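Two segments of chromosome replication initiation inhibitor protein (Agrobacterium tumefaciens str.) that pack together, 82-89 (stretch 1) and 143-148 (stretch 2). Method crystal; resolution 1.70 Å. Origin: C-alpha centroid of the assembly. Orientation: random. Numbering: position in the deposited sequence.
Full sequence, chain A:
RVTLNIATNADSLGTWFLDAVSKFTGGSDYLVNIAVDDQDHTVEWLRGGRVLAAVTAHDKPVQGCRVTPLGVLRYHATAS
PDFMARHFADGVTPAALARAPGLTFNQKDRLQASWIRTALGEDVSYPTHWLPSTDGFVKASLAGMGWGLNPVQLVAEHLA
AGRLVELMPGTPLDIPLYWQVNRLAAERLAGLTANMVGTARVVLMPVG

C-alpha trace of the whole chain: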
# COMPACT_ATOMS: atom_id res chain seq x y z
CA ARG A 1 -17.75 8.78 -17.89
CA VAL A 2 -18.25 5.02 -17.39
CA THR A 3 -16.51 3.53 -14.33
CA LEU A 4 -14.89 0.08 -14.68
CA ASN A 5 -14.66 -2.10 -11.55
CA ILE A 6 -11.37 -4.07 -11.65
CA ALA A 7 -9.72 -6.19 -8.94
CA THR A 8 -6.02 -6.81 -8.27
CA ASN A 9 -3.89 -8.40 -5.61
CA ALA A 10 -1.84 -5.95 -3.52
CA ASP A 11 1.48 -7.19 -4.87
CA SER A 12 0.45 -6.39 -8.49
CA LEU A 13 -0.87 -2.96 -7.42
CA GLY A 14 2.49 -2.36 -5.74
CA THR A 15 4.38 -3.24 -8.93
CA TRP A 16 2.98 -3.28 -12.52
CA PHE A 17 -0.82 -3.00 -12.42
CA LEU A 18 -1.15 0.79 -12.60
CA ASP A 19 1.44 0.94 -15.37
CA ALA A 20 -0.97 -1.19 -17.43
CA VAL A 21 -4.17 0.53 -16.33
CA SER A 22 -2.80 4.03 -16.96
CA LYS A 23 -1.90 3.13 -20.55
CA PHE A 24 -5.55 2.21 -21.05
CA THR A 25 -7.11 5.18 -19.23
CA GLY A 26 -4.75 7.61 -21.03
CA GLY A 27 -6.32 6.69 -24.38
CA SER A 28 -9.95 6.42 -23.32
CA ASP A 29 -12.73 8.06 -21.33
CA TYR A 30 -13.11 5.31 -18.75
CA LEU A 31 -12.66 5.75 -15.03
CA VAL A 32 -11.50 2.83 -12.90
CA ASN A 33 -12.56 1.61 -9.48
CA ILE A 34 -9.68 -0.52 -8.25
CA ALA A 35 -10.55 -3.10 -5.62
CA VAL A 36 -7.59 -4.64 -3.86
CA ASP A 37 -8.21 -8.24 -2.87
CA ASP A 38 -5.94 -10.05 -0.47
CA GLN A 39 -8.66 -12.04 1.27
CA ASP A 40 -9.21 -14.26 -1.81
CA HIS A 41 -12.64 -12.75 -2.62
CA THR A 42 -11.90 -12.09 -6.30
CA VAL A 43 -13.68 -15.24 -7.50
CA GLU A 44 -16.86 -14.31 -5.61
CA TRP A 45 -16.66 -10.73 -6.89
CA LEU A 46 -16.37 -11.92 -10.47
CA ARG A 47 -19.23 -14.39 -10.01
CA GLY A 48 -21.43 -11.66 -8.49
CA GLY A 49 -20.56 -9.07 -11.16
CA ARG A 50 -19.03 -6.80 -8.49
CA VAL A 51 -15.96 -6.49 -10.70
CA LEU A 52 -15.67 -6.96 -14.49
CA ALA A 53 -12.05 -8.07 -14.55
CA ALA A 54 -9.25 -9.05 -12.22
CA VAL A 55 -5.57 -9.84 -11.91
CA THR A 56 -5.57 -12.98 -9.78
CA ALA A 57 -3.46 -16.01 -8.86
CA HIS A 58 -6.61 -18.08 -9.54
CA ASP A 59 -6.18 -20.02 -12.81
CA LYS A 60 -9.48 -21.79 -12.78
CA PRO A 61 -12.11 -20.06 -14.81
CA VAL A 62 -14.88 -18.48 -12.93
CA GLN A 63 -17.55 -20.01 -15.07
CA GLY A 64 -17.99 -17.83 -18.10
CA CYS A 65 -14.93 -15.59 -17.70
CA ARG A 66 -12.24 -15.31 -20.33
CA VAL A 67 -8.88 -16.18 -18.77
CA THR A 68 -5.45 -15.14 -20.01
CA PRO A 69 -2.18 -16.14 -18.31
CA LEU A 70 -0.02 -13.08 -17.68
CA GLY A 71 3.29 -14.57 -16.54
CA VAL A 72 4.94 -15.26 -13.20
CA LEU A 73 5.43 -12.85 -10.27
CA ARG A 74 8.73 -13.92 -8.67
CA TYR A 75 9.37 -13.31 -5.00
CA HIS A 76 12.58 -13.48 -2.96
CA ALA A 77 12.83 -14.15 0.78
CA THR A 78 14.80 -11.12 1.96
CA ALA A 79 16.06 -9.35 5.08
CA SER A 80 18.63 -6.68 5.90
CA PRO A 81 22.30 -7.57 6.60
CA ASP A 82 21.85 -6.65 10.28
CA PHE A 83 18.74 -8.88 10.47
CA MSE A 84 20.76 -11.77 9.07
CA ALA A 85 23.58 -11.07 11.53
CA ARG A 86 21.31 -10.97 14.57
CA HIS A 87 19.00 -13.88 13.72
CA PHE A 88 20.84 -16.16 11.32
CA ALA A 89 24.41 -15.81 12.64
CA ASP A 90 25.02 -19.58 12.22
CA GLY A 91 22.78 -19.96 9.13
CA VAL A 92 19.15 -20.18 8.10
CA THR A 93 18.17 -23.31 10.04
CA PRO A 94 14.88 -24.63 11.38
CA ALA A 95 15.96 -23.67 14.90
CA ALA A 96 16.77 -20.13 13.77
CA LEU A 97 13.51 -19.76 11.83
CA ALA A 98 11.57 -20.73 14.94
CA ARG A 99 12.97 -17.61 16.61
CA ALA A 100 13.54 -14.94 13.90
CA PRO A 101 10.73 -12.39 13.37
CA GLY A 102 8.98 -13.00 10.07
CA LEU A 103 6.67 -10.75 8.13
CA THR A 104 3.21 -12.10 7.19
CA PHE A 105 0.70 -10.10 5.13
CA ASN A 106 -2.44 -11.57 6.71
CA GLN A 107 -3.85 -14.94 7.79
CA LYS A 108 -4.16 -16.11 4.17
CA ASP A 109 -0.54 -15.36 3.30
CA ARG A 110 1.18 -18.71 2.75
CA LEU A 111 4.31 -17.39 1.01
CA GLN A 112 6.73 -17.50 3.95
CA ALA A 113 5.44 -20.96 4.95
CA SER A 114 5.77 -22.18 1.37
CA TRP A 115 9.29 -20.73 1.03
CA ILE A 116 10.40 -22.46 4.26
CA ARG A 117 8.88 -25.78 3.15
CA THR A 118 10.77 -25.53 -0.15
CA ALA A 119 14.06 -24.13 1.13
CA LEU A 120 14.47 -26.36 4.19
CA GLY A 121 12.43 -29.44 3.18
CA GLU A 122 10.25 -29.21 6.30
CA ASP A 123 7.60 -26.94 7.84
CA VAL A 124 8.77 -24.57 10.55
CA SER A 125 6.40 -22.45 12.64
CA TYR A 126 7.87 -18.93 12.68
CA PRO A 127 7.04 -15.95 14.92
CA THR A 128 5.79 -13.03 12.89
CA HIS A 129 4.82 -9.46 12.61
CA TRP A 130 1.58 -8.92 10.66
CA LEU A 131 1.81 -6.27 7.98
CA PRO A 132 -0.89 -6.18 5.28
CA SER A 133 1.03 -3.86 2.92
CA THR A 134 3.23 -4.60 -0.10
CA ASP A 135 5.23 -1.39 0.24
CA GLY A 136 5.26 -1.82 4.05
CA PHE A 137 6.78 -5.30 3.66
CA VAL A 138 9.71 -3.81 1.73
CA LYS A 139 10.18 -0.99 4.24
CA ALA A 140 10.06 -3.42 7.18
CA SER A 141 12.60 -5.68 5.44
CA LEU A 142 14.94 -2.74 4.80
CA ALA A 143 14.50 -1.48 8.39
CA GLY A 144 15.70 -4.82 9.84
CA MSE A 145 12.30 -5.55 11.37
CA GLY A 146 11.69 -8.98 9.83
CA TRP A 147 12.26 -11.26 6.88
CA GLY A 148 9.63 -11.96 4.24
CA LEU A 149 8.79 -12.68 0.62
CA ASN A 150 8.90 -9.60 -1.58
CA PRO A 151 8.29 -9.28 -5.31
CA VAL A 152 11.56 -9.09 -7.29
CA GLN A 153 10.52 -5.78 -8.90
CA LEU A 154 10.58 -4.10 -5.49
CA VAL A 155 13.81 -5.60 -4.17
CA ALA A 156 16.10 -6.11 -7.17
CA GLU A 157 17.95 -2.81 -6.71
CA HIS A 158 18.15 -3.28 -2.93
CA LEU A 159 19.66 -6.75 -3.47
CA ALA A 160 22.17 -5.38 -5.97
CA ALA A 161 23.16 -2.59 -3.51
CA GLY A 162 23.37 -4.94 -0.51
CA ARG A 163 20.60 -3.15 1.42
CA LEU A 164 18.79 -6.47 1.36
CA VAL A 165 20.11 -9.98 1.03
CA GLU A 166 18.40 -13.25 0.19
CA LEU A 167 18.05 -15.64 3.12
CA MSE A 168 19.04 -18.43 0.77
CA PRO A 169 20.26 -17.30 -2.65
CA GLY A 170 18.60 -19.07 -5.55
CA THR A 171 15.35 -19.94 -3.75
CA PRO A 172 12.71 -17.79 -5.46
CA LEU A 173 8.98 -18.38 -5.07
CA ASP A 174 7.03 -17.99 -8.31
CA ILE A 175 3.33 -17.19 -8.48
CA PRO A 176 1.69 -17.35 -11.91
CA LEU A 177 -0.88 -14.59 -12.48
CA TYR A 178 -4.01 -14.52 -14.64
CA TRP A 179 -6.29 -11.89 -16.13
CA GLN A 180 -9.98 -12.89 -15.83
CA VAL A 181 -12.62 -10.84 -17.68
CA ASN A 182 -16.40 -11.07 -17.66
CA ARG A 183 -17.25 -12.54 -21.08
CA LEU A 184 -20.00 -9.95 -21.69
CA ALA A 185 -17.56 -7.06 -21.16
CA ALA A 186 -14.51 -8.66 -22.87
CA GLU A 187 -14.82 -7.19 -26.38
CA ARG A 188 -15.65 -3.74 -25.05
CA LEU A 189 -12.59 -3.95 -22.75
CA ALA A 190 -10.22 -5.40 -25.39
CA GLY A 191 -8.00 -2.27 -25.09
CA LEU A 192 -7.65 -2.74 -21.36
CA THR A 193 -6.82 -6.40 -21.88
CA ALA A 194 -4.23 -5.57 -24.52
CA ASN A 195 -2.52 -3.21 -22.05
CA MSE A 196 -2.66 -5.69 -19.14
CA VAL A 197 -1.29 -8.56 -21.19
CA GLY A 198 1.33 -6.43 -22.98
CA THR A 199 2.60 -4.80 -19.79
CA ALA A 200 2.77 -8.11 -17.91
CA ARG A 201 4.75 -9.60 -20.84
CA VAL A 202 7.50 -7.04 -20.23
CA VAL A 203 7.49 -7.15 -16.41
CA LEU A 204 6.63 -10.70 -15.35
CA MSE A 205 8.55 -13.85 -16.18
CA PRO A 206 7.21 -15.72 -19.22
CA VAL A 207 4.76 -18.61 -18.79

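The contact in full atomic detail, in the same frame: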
# COMPACT_ATOMS: atom_id res chain seq x y z
N ASP A 82 21.90 -6.64 8.83
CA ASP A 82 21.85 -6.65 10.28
C ASP A 82 20.85 -7.69 10.78
O ASP A 82 21.14 -8.36 11.74
CB ASP A 82 21.50 -5.26 10.84
CG ASP A 82 21.30 -5.26 12.37
OD1 ASP A 82 22.26 -5.50 13.07
OD2 ASP A 82 20.14 -5.07 12.81
N PHE A 83 19.69 -7.82 10.12
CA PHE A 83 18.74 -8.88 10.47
C PHE A 83 19.38 -10.26 10.38
O PHE A 83 19.21 -11.11 11.27
CB PHE A 83 17.48 -8.81 9.61
CG PHE A 83 16.40 -9.72 10.10
CD1 PHE A 83 16.39 -11.05 9.74
CD2 PHE A 83 15.43 -9.23 10.94
CE1 PHE A 83 15.42 -11.88 10.22
CE2 PHE A 83 14.48 -10.04 11.42
CZ PHE A 83 14.45 -11.37 11.05
N MSE A 84 20.10 -10.50 9.28
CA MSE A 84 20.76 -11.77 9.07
C MSE A 84 21.80 -12.00 10.17
O MSE A 84 21.94 -13.12 10.71
CB MSE A 84 21.45 -11.81 7.68
CG MSE A 84 20.57 -11.65 6.48
SE MSE A 84 19.26 -13.05 6.27
CE MSE A 84 20.46 -14.50 5.98
N ALA A 85 22.54 -10.95 10.52
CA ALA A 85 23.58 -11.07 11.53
C ALA A 85 23.02 -11.41 12.91
O ALA A 85 23.63 -12.16 13.67
CB ALA A 85 24.40 -9.78 11.59
N ARG A 86 21.88 -10.81 13.24
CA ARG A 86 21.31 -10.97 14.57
C ARG A 86 20.58 -12.30 14.72
O ARG A 86 20.62 -12.91 15.77
CB ARG A 86 20.33 -9.83 14.83
CG ARG A 86 21.02 -8.49 15.08
CD ARG A 86 20.01 -7.40 15.15
NE ARG A 86 19.18 -7.55 16.34
CZ ARG A 86 17.88 -7.26 16.41
NH1 ARG A 86 17.19 -6.94 15.31
NH2 ARG A 86 17.24 -7.42 17.58
N HIS A 87 19.94 -12.76 13.64
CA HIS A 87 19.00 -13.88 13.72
C HIS A 87 19.43 -15.15 13.02
O HIS A 87 18.92 -16.24 13.35
CB HIS A 87 17.66 -13.45 13.15
CG HIS A 87 17.02 -12.36 13.92
ND1 HIS A 87 16.95 -11.07 13.44
CD2 HIS A 87 16.43 -12.34 15.14
CE1 HIS A 87 16.33 -10.31 14.33
NE2 HIS A 87 16.00 -11.06 15.36
N PHE A 88 20.36 -15.02 12.08
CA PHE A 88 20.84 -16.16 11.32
C PHE A 88 22.37 -16.17 11.33
O PHE A 88 23.00 -16.42 10.30
CB PHE A 88 20.30 -16.10 9.87
CG PHE A 88 18.79 -16.17 9.77
CD1 PHE A 88 18.09 -17.26 10.31
CD2 PHE A 88 18.07 -15.16 9.13
CE1 PHE A 88 16.70 -17.33 10.23
CE2 PHE A 88 16.69 -15.21 9.05
CZ PHE A 88 15.98 -16.30 9.59
N ALA A 89 22.96 -15.88 12.50
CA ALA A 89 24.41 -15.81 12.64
C ALA A 89 25.06 -17.14 12.26
O ALA A 89 26.09 -17.12 11.58
CB ALA A 89 24.82 -15.41 14.07
N ALA A 143 14.32 -2.03 7.05
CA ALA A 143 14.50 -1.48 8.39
C ALA A 143 15.00 -2.52 9.38
O ALA A 143 15.20 -2.19 10.56
CB ALA A 143 13.20 -0.87 8.88
N GLY A 144 15.19 -3.76 8.94
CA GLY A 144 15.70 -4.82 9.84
C GLY A 144 14.67 -5.40 10.80
O GLY A 144 15.00 -5.96 11.84
N MSE A 145 13.39 -5.19 10.48
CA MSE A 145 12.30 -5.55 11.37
C MSE A 145 11.91 -7.04 11.27
O MSE A 145 11.52 -7.67 12.23
CB MSE A 145 11.12 -4.64 11.01
CG MSE A 145 10.13 -4.60 11.94
SE MSE A 145 8.80 -3.22 11.48
CE MSE A 145 7.52 -4.19 12.28
N GLY A 146 12.05 -7.60 10.07
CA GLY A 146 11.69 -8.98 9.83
C GLY A 146 12.19 -9.40 8.48
O GLY A 146 12.75 -8.59 7.73
N TRP A 147 12.04 -10.69 8.21
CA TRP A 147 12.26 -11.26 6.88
C TRP A 147 10.92 -11.63 6.25
O TRP A 147 9.97 -11.93 6.93
CB TRP A 147 13.16 -12.48 6.93
CG TRP A 147 12.49 -13.71 7.54
CD1 TRP A 147 12.42 -14.05 8.85
CD2 TRP A 147 11.77 -14.72 6.82
NE1 TRP A 147 11.71 -15.21 9.01
CE2 TRP A 147 11.30 -15.65 7.78
CE3 TRP A 147 11.48 -14.93 5.47
CZ2 TRP A 147 10.57 -16.78 7.41
CZ3 TRP A 147 10.74 -16.05 5.12
CH2 TRP A 147 10.29 -16.95 6.08
N GLY A 148 10.85 -11.59 4.92
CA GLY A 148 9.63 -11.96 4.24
C GLY A 148 9.82 -12.06 2.75
O GLY A 148 10.89 -11.73 2.23
O HOH W 1 17.57 -6.47 12.75

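Phe83 dominates this contact: 85 Å² of it is covered by the opposing stretch, against 50 Å² for Gly144 and 47 Å² for Trp147, within a total of 246 Å² summed over both sides. Residues 82-87 form the end of a helix, whereas 143-148 follows the end of another helix and passes Phe83 as an irregular segment. The nearest pair of CA atoms across the stretches is CA of Phe83 and CA of Gly144, 5.1 Å apart. No direct hydrogen bond joins the stretches, so the packing rests on van der Waals contact and on one bridging water.

The Phe83 side chain points toward the other stretch with chi1 in the t well (-170°), which lays its ring along the backbone from Gly144 to Trp147. The carbonyl O of Gly144 sits near the ring plane, 3.4 Å from Phe83 CD2, a position in which a partly negative oxygen meets the weakly positive rim of the ring. Farther along, Phe83 CE2 is 3.4 Å from CA of Gly146, and the Gly146-Trp147 peptide passes over one face of the ring, with Phe83 CZ 3.8 Å from N of Trp147.

Gly144 is the first residue after its helix to leave helical phi/psi. Its positive phi (77°), with two bonds back into the last turn, defines a Schellman motif, and this conformation by itself favours glycine. The carbonyl O of Gly144 accepts from water 1 at 2.8 Å; the same water donates to OD2 of Asp82 at 2.9 Å and accepts from NH1 of Arg86 at 2.6 Å. Arg86 NH1 itself remains 4.2 Å from Gly144 O, so the water supplies the polar link that the direct approach does not.

Trp147, with chi1 in the p well (73°), receives two aromatic neighbours. Its CD1 lies 3.9 Å from CE1 of Phe83; the ring centroids are 6.0 Å apart and the planes meet at 58°, an oblique arrangement. Phe88 directs its edge toward the face of the Trp147 five-membered ring, with centroids 5.9 Å apart, planes at 66°, and Phe88 CZ 4.3 Å from Trp147 CD1.

The helix end is held internally. His87 N donates to O of Phe83 at 3.0 Å, and His87 ND1 donates to the same Phe83 O at 3.1 Å, with an N-H...O angle of 137°. Phe88 N bonds to O of Met84 at 2.8 Å, although Phe88 itself is the first residue to leave helical phi/psi.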